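Local coordinates for aspartate-semialdehyde dehydrogenase (Vibrio cholerae, PDB 2R00), which catalyses the NADPH-dependent reductive dephosphorylation of L-aspartyl-4-phosphate to L-aspartate-semialdehyde, a step on the routes to lysine and methionine, at residues A[24-29]-A[327-332]; A[3-8]-A[29-34]; A[126-131]-A[322-327]; A[16-21]-A[316-321]. All blocks are in the same frame, centred on the assembly; numbering follows the deposited sequence.

Interaction 1 (A[24-29]-A[327-332]); sequences QEREFP and IAELLV
F28 lays the edge of its ring against the backbone of helix 316-335, where CE1 comes within 3.6 Å of A328 C and the neighbouring E329 N also lies close to the ring plane. This is the tight half of the contact. The ring's CE1 meets A328 CB at 3.7 Å, its CZ reaches V332 CG2 at 3.7 Å, and its CD1 runs beside E329 CG, the carboxylate being nearly coplanar with the ring. P29 CD rests 3.4 Å above one ring face, toward the rim, and V6 of strand 4-9 also touches the ring. The 24-29 segment is the exit from helix 14-25, closed by a Schellman motif in which E27, with positive phi, leaves the helix and turns the chain toward the second strand of the Rossmann-type domain. On the exposed side the contact becomes polar. The R26 chain is bent at chi3 (143°), which sets NE; NH1 lies 2.8 Å from E329 OE2, in a salt bridge that includes a nearly straight hydrogen bond (175°) from NH1 to E329 OE1, made in the guanidinium plane and on that oxygen's syn lone pair. A water donates both to R26 O and, at 2.7 Å, to E329 OE1.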
loop_
_atom_site.group_PDB
_atom_site.type_symbol
_atom_site.label_atom_id
_atom_site.label_comp_id
_atom_site.label_asym_id
_atom_site.label_seq_id
_atom_site.Cartn_x
_atom_site.Cartn_y
_atom_site.Cartn_z
ATOM N N GLN A 24 11.702 -29.798 13.107
ATOM C CA GLN A 24 10.898 -30.765 13.843
ATOM C C GLN A 24 9.527 -30.986 13.162
ATOM O O GLN A 24 9.192 -32.112 12.773
ATOM C CB GLN A 24 10.759 -30.305 15.292
ATOM C CG GLN A 24 9.949 -31.228 16.179
ATOM C CD GLN A 24 9.963 -30.766 17.609
ATOM O OE1 GLN A 24 10.917 -31.011 18.336
ATOM N NE2 GLN A 24 8.895 -30.090 18.026
ATOM N N GLU A 25 8.771 -29.907 12.971
ATOM C CA GLU A 25 7.456 -29.976 12.323
ATOM C C GLU A 25 7.478 -30.642 10.935
ATOM O O GLU A 25 6.604 -31.460 10.620
ATOM C CB GLU A 25 6.803 -28.589 12.279
ATOM C CG GLU A 25 6.293 -28.139 13.648
ATOM C CD GLU A 25 5.929 -26.661 13.727
ATOM O OE1 GLU A 25 5.819 -26.000 12.661
ATOM O OE2 GLU A 25 5.740 -26.161 14.867
ATOM N N ARG A 26 8.479 -30.301 10.123
ATOM C CA ARG A 26 8.639 -30.868 8.779
ATOM C C ARG A 26 9.272 -32.269 8.779
ATOM O O ARG A 26 9.448 -32.885 7.720
ATOM C CB ARG A 26 9.459 -29.919 7.890
ATOM C CG ARG A 26 8.755 -28.629 7.532
ATOM C CD ARG A 26 9.357 -27.977 6.283
ATOM N NE ARG A 26 8.287 -27.367 5.503
ATOM C CZ ARG A 26 7.950 -27.700 4.262
ATOM N NH1 ARG A 26 8.621 -28.620 3.581
ATOM N NH2 ARG A 26 6.943 -27.070 3.688
ATOM N N GLU A 27 9.618 -32.765 9.965
ATOM C CA GLU A 27 10.215 -34.098 10.119
ATOM C C GLU A 27 11.455 -34.285 9.220
ATOM O O GLU A 27 11.622 -35.313 8.549
ATOM C CB GLU A 27 9.159 -35.197 9.887
ATOM C CG GLU A 27 7.951 -35.133 10.846
ATOM C CD GLU A 27 6.827 -36.095 10.455
ATOM O OE1 GLU A 27 7.122 -37.266 10.122
ATOM O OE2 GLU A 27 5.643 -35.678 10.483
ATOM N N PHE A 28 12.324 -33.277 9.222
ATOM C CA PHE A 28 13.597 -33.354 8.505
ATOM C C PHE A 28 14.438 -34.507 9.061
ATOM O O PHE A 28 14.489 -34.683 10.282
ATOM C CB PHE A 28 14.372 -32.033 8.625
ATOM C CG PHE A 28 15.523 -31.927 7.667
ATOM C CD1 PHE A 28 15.342 -31.378 6.407
ATOM C CD2 PHE A 28 16.787 -32.382 8.023
ATOM C CE1 PHE A 28 16.405 -31.294 5.511
ATOM C CE2 PHE A 28 17.857 -32.307 7.133
ATOM C CZ PHE A 28 17.665 -31.759 5.881
ATOM N N PRO A 29 15.085 -35.300 8.175
ATOM C CA PRO A 29 15.879 -36.435 8.649
ATOM C C PRO A 29 17.184 -36.001 9.331
ATOM O O PRO A 29 18.259 -36.070 8.739
ATOM C CB PRO A 29 16.146 -37.237 7.376
ATOM C CG PRO A 29 16.108 -36.228 6.278
ATOM C CD PRO A 29 15.087 -35.204 6.702
ATOM N N ILE A 327 14.846 -25.598 1.173
ATOM C CA ILE A 327 16.112 -25.667 0.455
ATOM C C ILE A 327 16.879 -26.913 0.885
ATOM O O ILE A 327 17.326 -27.678 0.034
ATOM C CB ILE A 327 16.988 -24.393 0.681
ATOM C CG1 ILE A 327 16.311 -23.155 0.070
ATOM C CG2 ILE A 327 18.381 -24.602 0.091
ATOM C CD1 ILE A 327 16.894 -21.807 0.521
ATOM N N ALA A 328 17.016 -27.109 2.203
ATOM C CA ALA A 328 17.746 -28.253 2.774
ATOM C C ALA A 328 17.133 -29.600 2.382
ATOM O O ALA A 328 17.848 -30.586 2.187
ATOM C CB ALA A 328 17.804 -28.144 4.293
ATOM N N GLU A 329 15.806 -29.633 2.312
ATOM C CA GLU A 329 15.078 -30.830 1.931
ATOM C C GLU A 329 15.452 -31.232 0.521
ATOM O O GLU A 329 15.763 -32.391 0.279
ATOM C CB GLU A 329 13.574 -30.589 2.044
ATOM C CG GLU A 329 13.070 -30.563 3.480
ATOM C CD GLU A 329 11.637 -30.079 3.596
ATOM O OE1 GLU A 329 11.115 -30.077 4.721
ATOM O OE2 GLU A 329 11.039 -29.678 2.573
ATOM N N LEU A 330 15.446 -30.270 -0.401
ATOM C CA LEU A 330 15.783 -30.534 -1.796
ATOM C C LEU A 330 17.265 -30.852 -1.986
ATOM O O LEU A 330 17.635 -31.707 -2.797
ATOM C CB LEU A 330 15.366 -29.350 -2.669
ATOM C CG LEU A 330 14.059 -29.418 -3.458
ATOM C CD1 LEU A 330 12.966 -30.211 -2.761
ATOM C CD2 LEU A 330 13.579 -28.001 -3.775
ATOM N N LEU A 331 18.102 -30.163 -1.220
ATOM C CA LEU A 331 19.540 -30.378 -1.247
ATOM C C LEU A 331 19.848 -31.836 -0.895
ATOM O O LEU A 331 20.540 -32.530 -1.631
ATOM C CB LEU A 331 20.223 -29.416 -0.262
ATOM C CG LEU A 331 21.737 -29.500 -0.092
ATOM C CD1 LEU A 331 22.437 -29.191 -1.402
ATOM C CD2 LEU A 331 22.186 -28.546 1.002
ATOM N N VAL A 332 19.293 -32.274 0.231
ATOM C CA VAL A 332 19.418 -33.636 0.753
ATOM C C VAL A 332 18.873 -34.708 -0.204
ATOM O O VAL A 332 19.477 -35.772 -0.371
ATOM C CB VAL A 332 18.698 -33.703 2.132
ATOM C CG1 VAL A 332 17.902 -35.006 2.327
ATOM C CG2 VAL A 332 19.683 -33.416 3.263
HETATM O O HOH W 1 11.723 -32.410 5.966
#

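Interaction 2 (A[3-8]-A[29-34]); sequences QFNVAI and PVDELF
The F4 ring and the pyrrolidine of P29 lie side by side, pointing the same way, with F4 CD2 4.0 Å from P29 CG; P29 O sits at the edge of the aromatic ring, near its plane. At the other end of the pairing, the F34 ring has V6 O and N5 CB at its edge, and beyond the two segments it meets the ring of F61 with the planes at about 60°. The N5 amide stands perpendicular to the E32 carboxylate, and its OD1 accepts from E32 N at 2.9 Å, in the carbonyl plane but with a bent N-H···O angle of 139°.

That side-chain bond falls where the parallel pairing of strands 4-9 and 30-37 slips by one residue. F4 bridges V30, whereas V6 bridges L33, and the beta bulge takes up the difference where the chain turns a corner at D31. Backbone bonds frame it: D31 N gives to F4 O as the bulge begins, the donor well above the carbonyl plane, and V6 N gives to E32 O as regular pairing resumes. With helix 14-25 between them, the strands form the right-handed beta-alpha-beta crossover that opens a Rossmann fold. On the helix side, I8 CD1 meets L33 CD1 at 4.1 Å, and both residues touch L20.

With N5 OD1 occupying E32 N, the bulge keeps this amide hydrogen satisfied although no backbone carbonyl of strand 4-9 takes it; the side chain thus stands in for a main-chain acceptor.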
loop_
_atom_site.group_PDB
_atom_site.type_symbol
_atom_site.label_atom_id
_atom_site.label_comp_id
_atom_site.label_asym_id
_atom_site.label_seq_id
_atom_site.Cartn_x
_atom_site.Cartn_y
_atom_site.Cartn_z
ATOM N N GLN A 3 20.115 -40.138 7.284
ATOM C CA GLN A 3 19.977 -39.037 8.220
ATOM C C GLN A 3 21.218 -38.157 8.211
ATOM O O GLN A 3 22.336 -38.640 8.018
ATOM C CB GLN A 3 19.689 -39.558 9.627
ATOM C CG GLN A 3 18.335 -40.254 9.743
ATOM C CD GLN A 3 17.857 -40.385 11.173
ATOM O OE1 GLN A 3 16.715 -40.023 11.488
ATOM N NE2 GLN A 3 18.723 -40.897 12.053
ATOM N N PHE A 4 21.009 -36.864 8.436
ATOM C CA PHE A 4 22.071 -35.877 8.271
ATOM C C PHE A 4 22.314 -35.093 9.549
ATOM O O PHE A 4 21.381 -34.818 10.309
ATOM C CB PHE A 4 21.722 -34.931 7.119
ATOM C CG PHE A 4 21.372 -35.644 5.849
ATOM C CD1 PHE A 4 22.335 -35.858 4.873
ATOM C CD2 PHE A 4 20.081 -36.125 5.636
ATOM C CE1 PHE A 4 22.022 -36.531 3.697
ATOM C CE2 PHE A 4 19.759 -36.799 4.466
ATOM C CZ PHE A 4 20.732 -37.002 3.493
ATOM N N ASN A 5 23.577 -34.757 9.786
ATOM C CA ASN A 5 23.944 -33.864 10.867
ATOM C C ASN A 5 23.765 -32.412 10.424
ATOM O O ASN A 5 24.208 -32.010 9.330
ATOM C CB ASN A 5 25.380 -34.127 11.322
ATOM C CG ASN A 5 25.539 -35.472 12.026
ATOM O OD1 ASN A 5 24.608 -35.970 12.670
ATOM N ND2 ASN A 5 26.722 -36.067 11.897
ATOM N N VAL A 6 23.100 -31.643 11.281
ATOM C CA VAL A 6 22.686 -30.280 10.967
ATOM C C VAL A 6 23.033 -29.316 12.102
ATOM O O VAL A 6 22.806 -29.612 13.280
ATOM C CB VAL A 6 21.164 -30.217 10.673
ATOM C CG1 VAL A 6 20.733 -28.792 10.305
ATOM C CG2 VAL A 6 20.790 -31.195 9.558
ATOM N N ALA A 7 23.587 -28.168 11.728
ATOM C CA ALA A 7 23.862 -27.081 12.660
ATOM C C ALA A 7 22.927 -25.911 12.391
ATOM O O ALA A 7 22.587 -25.621 11.232
ATOM C CB ALA A 7 25.317 -26.611 12.540
ATOM N N ILE A 8 22.527 -25.239 13.465
ATOM C CA ILE A 8 21.875 -23.941 13.365
ATOM C C ILE A 8 22.781 -22.936 14.051
ATOM O O ILE A 8 23.099 -23.089 15.230
ATOM C CB ILE A 8 20.475 -23.926 14.025
ATOM C CG1 ILE A 8 19.525 -24.889 13.302
ATOM C CG2 ILE A 8 19.886 -22.499 14.018
ATOM C CD1 ILE A 8 18.228 -25.168 14.073
ATOM N N PRO A 29 15.085 -35.300 8.175
ATOM C CA PRO A 29 15.879 -36.435 8.649
ATOM C C PRO A 29 17.184 -36.001 9.331
ATOM O O PRO A 29 18.259 -36.070 8.739
ATOM C CB PRO A 29 16.146 -37.237 7.376
ATOM C CG PRO A 29 16.108 -36.228 6.278
ATOM C CD PRO A 29 15.087 -35.204 6.702
ATOM N N VAL A 30 17.058 -35.546 10.571
ATOM C CA VAL A 30 18.195 -35.139 11.373
ATOM C C VAL A 30 18.709 -36.346 12.151
ATOM O O VAL A 30 17.934 -37.058 12.809
ATOM C CB VAL A 30 17.820 -34.008 12.365
ATOM C CG1 VAL A 30 18.994 -33.673 13.300
ATOM C CG2 VAL A 30 17.364 -32.768 11.609
ATOM N N ASP A 31 20.012 -36.577 12.037
ATOM C CA ASP A 31 20.723 -37.501 12.890
ATOM C C ASP A 31 21.070 -36.719 14.153
ATOM O O ASP A 31 20.380 -36.834 15.172
ATOM C CB ASP A 31 21.969 -38.016 12.160
ATOM C CG ASP A 31 22.843 -38.922 13.024
ATOM O OD1 ASP A 31 23.893 -39.355 12.508
ATOM O OD2 ASP A 31 22.497 -39.197 14.200
ATOM N N GLU A 32 22.106 -35.886 14.078
ATOM C CA GLU A 32 22.451 -35.012 15.193
ATOM C C GLU A 32 22.234 -33.534 14.858
ATOM O O GLU A 32 22.604 -33.067 13.776
ATOM C CB GLU A 32 23.896 -35.244 15.606
ATOM C CG GLU A 32 24.205 -34.894 17.048
ATOM C CD GLU A 32 25.495 -35.545 17.530
ATOM O OE1 GLU A 32 25.967 -36.514 16.879
ATOM O OE2 GLU A 32 26.038 -35.077 18.554
ATOM N N LEU A 33 21.630 -32.809 15.795
ATOM C CA LEU A 33 21.442 -31.369 15.654
ATOM C C LEU A 33 22.417 -30.642 16.560
ATOM O O LEU A 33 22.547 -30.991 17.735
ATOM C CB LEU A 33 19.997 -30.968 15.998
ATOM C CG LEU A 33 19.643 -29.480 15.894
ATOM C CD1 LEU A 33 19.663 -29.006 14.438
ATOM C CD2 LEU A 33 18.291 -29.200 16.521
ATOM N N PHE A 34 23.108 -29.643 16.005
ATOM C CA PHE A 34 24.008 -28.788 16.781
ATOM C C PHE A 34 23.496 -27.348 16.788
ATOM O O PHE A 34 23.056 -26.822 15.759
ATOM C CB PHE A 34 25.441 -28.847 16.232
ATOM C CG PHE A 34 26.033 -30.232 16.218
ATOM C CD1 PHE A 34 25.839 -31.076 15.131
ATOM C CD2 PHE A 34 26.787 -30.691 17.294
ATOM C CE1 PHE A 34 26.386 -32.366 15.108
ATOM C CE2 PHE A 34 27.337 -31.974 17.279
ATOM C CZ PHE A 34 27.133 -32.810 16.186
#

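Interaction 3 (A[126-131]-A[322-327]); sequences IANPNC and TNAVQI
N128 and I327 have the most surface buried here, with I126 next, and together they seat helix 316-335 against the last parallel strand of the Rossmann-type sheet, 125-127, and the loop that leads from it to the catalytic cysteine. The N128 side chain, its CG anti to the backbone N (chi1 -158°), slides past that of N323 in the opposite direction, the two amide planes 42° apart, and comes beside A324. On the helix, N323 gives its ND2 to V108 O outside the two segments, while N128 O accepts from R100, a predicted phosphate-binding residue. The loop is therefore tied to the surroundings of the phosphate site as well as to the helix.

I327 supplies the apolar end of this buried contact. Its side chain and that of I126 run past each other in opposite directions, and F120 also touches I126. Farther along, N130 takes the N-cap position of helix 131-147, where its OD1 accepts from S132 N, so C131, which forms the acyl-thioester intermediate, starts the helix right after it. The side chains of P129 and N323 cross at about a right angle, with P129 CD 3.6 Å from N323 ND2, and I126 CD1 stands 3.7 Å from I327 CG2.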
loop_
_atom_site.group_PDB
_atom_site.type_symbol
_atom_site.label_atom_id
_atom_site.label_comp_id
_atom_site.label_asym_id
_atom_site.label_seq_id
_atom_site.Cartn_x
_atom_site.Cartn_y
_atom_site.Cartn_z
ATOM N N ILE A 126 24.334 -21.592 -0.163
ATOM C CA ILE A 126 23.086 -21.214 -0.829
ATOM C C ILE A 126 22.486 -20.067 0.002
ATOM O O ILE A 126 22.454 -20.146 1.216
ATOM C CB ILE A 126 22.054 -22.389 -0.848
ATOM C CG1 ILE A 126 22.662 -23.652 -1.477
ATOM C CG2 ILE A 126 20.786 -21.979 -1.590
ATOM C CD1 ILE A 126 21.905 -24.952 -1.142
ATOM N N ALA A 127 22.019 -19.014 -0.655
ATOM C CA ALA A 127 21.491 -17.834 0.046
ATOM C C ALA A 127 19.975 -17.917 0.140
ATOM O O ALA A 127 19.314 -18.259 -0.844
ATOM C CB ALA A 127 21.910 -16.573 -0.686
ATOM N N ASN A 128 19.441 -17.622 1.329
ATOM C CA ASN A 128 18.000 -17.563 1.586
ATOM C C ASN A 128 17.591 -16.125 1.301
ATOM O O ASN A 128 18.235 -15.213 1.817
ATOM C CB ASN A 128 17.729 -17.900 3.069
ATOM C CG ASN A 128 16.297 -18.398 3.343
ATOM O OD1 ASN A 128 15.625 -17.933 4.282
ATOM N ND2 ASN A 128 15.852 -19.373 2.572
ATOM N N PRO A 129 16.559 -15.905 0.455
ATOM C CA PRO A 129 16.171 -14.525 0.169
ATOM C C PRO A 129 15.415 -13.833 1.307
ATOM O O PRO A 129 15.056 -14.460 2.308
ATOM C CB PRO A 129 15.264 -14.644 -1.079
ATOM C CG PRO A 129 15.409 -16.051 -1.567
ATOM C CD PRO A 129 15.737 -16.854 -0.311
ATOM N N ASN A 130 15.194 -12.536 1.119
ATOM C CA ASN A 130 14.388 -11.727 2.004
ATOM C C ASN A 130 12.951 -12.250 1.998
ATOM O O ASN A 130 12.440 -12.612 0.935
ATOM C CB ASN A 130 14.446 -10.283 1.494
ATOM C CG ASN A 130 13.995 -9.282 2.524
ATOM O OD1 ASN A 130 12.820 -9.215 2.860
ATOM N ND2 ASN A 130 14.935 -8.490 3.034
ATOM N N CYS A 131 12.299 -12.296 3.164
ATOM C CA CYS A 131 10.898 -12.781 3.246
ATOM C C CYS A 131 9.964 -12.021 2.305
ATOM O O CYS A 131 9.077 -12.622 1.712
ATOM C CB CYS A 131 10.344 -12.777 4.682
ATOM S SG CYS A 131 8.775 -13.769 4.927
ATOM N N THR A 322 11.114 -21.572 7.093
ATOM C CA THR A 322 10.559 -22.614 6.240
ATOM C C THR A 322 11.213 -22.654 4.861
ATOM O O THR A 322 11.492 -23.741 4.341
ATOM C CB THR A 322 9.034 -22.440 6.102
ATOM O OG1 THR A 322 8.439 -22.533 7.405
ATOM C CG2 THR A 322 8.427 -23.499 5.179
ATOM N N ASN A 323 11.460 -21.486 4.261
ATOM C CA ASN A 323 12.124 -21.458 2.957
ATOM C C ASN A 323 13.490 -22.147 3.027
ATOM O O ASN A 323 13.837 -22.963 2.159
ATOM C CB ASN A 323 12.272 -20.019 2.439
ATOM C CG ASN A 323 12.550 -19.967 0.952
ATOM O OD1 ASN A 323 11.639 -20.134 0.136
ATOM N ND2 ASN A 323 13.812 -19.737 0.586
ATOM N N ALA A 324 14.236 -21.814 4.080
ATOM C CA ALA A 324 15.553 -22.378 4.385
ATOM C C ALA A 324 15.520 -23.892 4.547
ATOM O O ALA A 324 16.383 -24.593 4.020
ATOM C CB ALA A 324 16.108 -21.733 5.655
ATOM N N VAL A 325 14.533 -24.396 5.286
ATOM C CA VAL A 325 14.383 -25.845 5.462
ATOM C C VAL A 325 13.994 -26.542 4.141
ATOM O O VAL A 325 14.536 -27.605 3.821
ATOM C CB VAL A 325 13.415 -26.183 6.627
ATOM C CG1 VAL A 325 13.287 -27.697 6.830
ATOM C CG2 VAL A 325 13.902 -25.529 7.916
ATOM N N GLN A 326 13.101 -25.924 3.359
ATOM C CA GLN A 326 12.739 -26.453 2.033
ATOM C C GLN A 326 13.938 -26.573 1.096
ATOM O O GLN A 326 14.026 -27.517 0.300
ATOM C CB GLN A 326 11.703 -25.564 1.362
ATOM C CG GLN A 326 10.294 -25.676 1.917
ATOM C CD GLN A 326 9.359 -24.680 1.265
ATOM O OE1 GLN A 326 9.436 -23.482 1.522
ATOM N NE2 GLN A 326 8.471 -25.173 0.410
ATOM N N ILE A 327 14.846 -25.598 1.173
ATOM C CA ILE A 327 16.112 -25.667 0.455
ATOM C C ILE A 327 16.879 -26.913 0.885
ATOM O O ILE A 327 17.326 -27.678 0.034
ATOM C CB ILE A 327 16.988 -24.393 0.681
ATOM C CG1 ILE A 327 16.311 -23.155 0.070
ATOM C CG2 ILE A 327 18.381 -24.602 0.091
ATOM C CD1 ILE A 327 16.894 -21.807 0.521
#

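Interaction 4 (A[16-21]-A[316-321]); sequences GETMLE and VRKGAA
T18 and A321 meet where helix 14-25 passes helix 316-335, the methyl T18 CG2 lying 3.8 Å from A321 CB. The same methyl rests on the backbone of the opposing helix, 3.8 Å from K318 CA, while M19 CG approaches A321 CB from the next position at 3.8 Å. A321 CB is thus touched by two neighbouring residues; the axes of segments 16-21 and 316-321 approach to 8.8 Å, crossing at -61°.

The threonine's rotation explains its role. With CG2 anti to the backbone N, OG1 (chi1 -52°) falls beside that N and donates back within its own helix to A14 O, leaving the methyl for the opposing helix. OG1 also passes R317 CB, the two side chains crossing at about a right angle. Farther out, R317 lies against A14 and V15, two residues of the predicted NADP(+) site, and the extended K318 chain carries NZ to a salt bridge with E25. K318 O accepts from T322 OG1.

No hydrogen bond joins the two segments directly. The contact is made by methyl and methylene groups, with T18 OG1 and K318 NZ bonded to partners outside the contact; the nearby E21 carboxylate, 4.8 Å from OE2 to K318 NZ, may add a weak electrostatic attraction.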
loop_
_atom_site.group_PDB
_atom_site.type_symbol
_atom_site.label_atom_id
_atom_site.label_comp_id
_atom_site.label_asym_id
_atom_site.label_seq_id
_atom_site.Cartn_x
_atom_site.Cartn_y
_atom_site.Cartn_z
ATOM N N GLY A 16 16.492 -18.469 14.389
ATOM C CA GLY A 16 17.204 -19.705 14.719
ATOM C C GLY A 16 16.325 -20.656 15.518
ATOM O O GLY A 16 16.281 -21.854 15.238
ATOM N N GLU A 17 15.600 -20.107 16.492
ATOM C CA GLU A 17 14.657 -20.897 17.307
ATOM C C GLU A 17 13.515 -21.420 16.448
ATOM O O GLU A 17 13.062 -22.566 16.618
ATOM C CB GLU A 17 14.113 -20.070 18.471
ATOM C CG GLU A 17 15.093 -19.912 19.626
ATOM C CD GLU A 17 14.545 -19.071 20.771
ATOM O OE1 GLU A 17 15.100 -19.165 21.896
ATOM O OE2 GLU A 17 13.575 -18.308 20.550
ATOM N N THR A 18 13.069 -20.590 15.503
ATOM C CA THR A 18 12.020 -21.000 14.568
ATOM C C THR A 18 12.514 -22.104 13.632
ATOM O O THR A 18 11.766 -23.030 13.318
ATOM C CB THR A 18 11.438 -19.794 13.783
ATOM O OG1 THR A 18 11.037 -18.773 14.707
ATOM C CG2 THR A 18 10.225 -20.214 12.957
ATOM N N MET A 19 13.773 -22.017 13.198
ATOM C CA MET A 19 14.370 -23.061 12.356
ATOM C C MET A 19 14.335 -24.449 13.016
ATOM O O MET A 19 14.000 -25.439 12.371
ATOM C CB MET A 19 15.796 -22.686 11.940
ATOM C CG MET A 19 15.850 -21.641 10.836
ATOM S SD MET A 19 17.520 -21.040 10.592
ATOM C CE MET A 19 17.353 -20.221 8.997
ATOM N N LEU A 20 14.685 -24.510 14.297
ATOM C CA LEU A 20 14.587 -25.755 15.058
ATOM C C LEU A 20 13.148 -26.299 15.023
ATOM O O LEU A 20 12.939 -27.474 14.710
ATOM C CB LEU A 20 15.089 -25.542 16.500
ATOM C CG LEU A 20 15.000 -26.662 17.549
ATOM C CD1 LEU A 20 16.059 -26.440 18.623
ATOM C CD2 LEU A 20 13.626 -26.697 18.195
ATOM N N GLU A 21 12.170 -25.437 15.316
ATOM C CA GLU A 21 10.740 -25.805 15.266
ATOM C C GLU A 21 10.290 -26.326 13.907
ATOM O O GLU A 21 9.499 -27.278 13.827
ATOM C CB GLU A 21 9.857 -24.616 15.629
ATOM C CG GLU A 21 9.959 -24.166 17.069
ATOM C CD GLU A 21 9.153 -22.900 17.338
ATOM O OE1 GLU A 21 9.510 -22.168 18.281
ATOM O OE2 GLU A 21 8.167 -22.630 16.608
ATOM N N VAL A 316 6.487 -13.674 9.887
ATOM C CA VAL A 316 7.587 -13.392 8.965
ATOM C C VAL A 316 8.779 -14.325 9.175
ATOM O O VAL A 316 9.389 -14.782 8.210
ATOM C CB VAL A 316 8.031 -11.905 9.046
ATOM C CG1 VAL A 316 9.134 -11.622 8.050
ATOM C CG2 VAL A 316 6.853 -10.980 8.774
ATOM N N ARG A 317 9.095 -14.603 10.435
ATOM C CA ARG A 317 10.203 -15.486 10.789
ATOM C C ARG A 317 9.989 -16.920 10.295
ATOM O O ARG A 317 10.928 -17.555 9.809
ATOM C CB ARG A 317 10.453 -15.459 12.302
ATOM C CG ARG A 317 10.738 -14.061 12.843
ATOM C CD ARG A 317 10.979 -14.065 14.349
ATOM N NE ARG A 317 10.941 -12.714 14.920
ATOM C CZ ARG A 317 11.961 -11.851 14.924
ATOM N NH1 ARG A 317 13.140 -12.175 14.396
ATOM N NH2 ARG A 317 11.803 -10.649 15.470
ATOM N N LYS A 318 8.752 -17.409 10.403
ATOM C CA LYS A 318 8.403 -18.774 10.003
ATOM C C LYS A 318 8.473 -18.959 8.489
ATOM O O LYS A 318 8.811 -20.049 8.004
ATOM C CB LYS A 318 7.025 -19.180 10.555
ATOM C CG LYS A 318 6.810 -20.694 10.615
ATOM C CD LYS A 318 5.868 -21.111 11.744
ATOM C CE LYS A 318 5.981 -22.609 12.017
ATOM N NZ LYS A 318 4.995 -23.074 13.027
ATOM N N GLY A 319 8.170 -17.892 7.749
ATOM C CA GLY A 319 8.317 -17.894 6.295
ATOM C C GLY A 319 9.776 -18.047 5.885
ATOM O O GLY A 319 10.112 -18.895 5.055
ATOM N N ALA A 320 10.636 -17.225 6.479
ATOM C CA ALA A 320 12.085 -17.285 6.256
ATOM C C ALA A 320 12.668 -18.648 6.641
ATOM O O ALA A 320 13.429 -19.251 5.877
ATOM C CB ALA A 320 12.766 -16.188 7.039
ATOM N N ALA A 321 12.291 -19.132 7.823
ATOM C CA ALA A 321 12.812 -20.385 8.354
ATOM C C ALA A 321 12.388 -21.564 7.489
ATOM O O ALA A 321 13.199 -22.427 7.165
ATOM C CB ALA A 321 12.363 -20.574 9.785
#

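Following the chain from the N terminus, interaction 2 closes first, joining strand 4-9 to strand 30-37 around the helix between them. The two segments 16-21 and 24-29 both lie on or just after that helix and wait for the C-terminal helix: interactions 4 and 1 close only when helix 316-335 returns. Each crosses interaction 2, and they cross each other. Interaction 3 starts at 126-131 and closes on 322-327, so it nests within the loop of interaction 1, crosses interaction 4 and follows interaction 2 in series. The C-terminal helix is thereby brought back onto the nucleotide-binding domain, touching its first helix and its last parallel strand. Interactions 2 and 4 touch where I8 CD1 packs against L20 N.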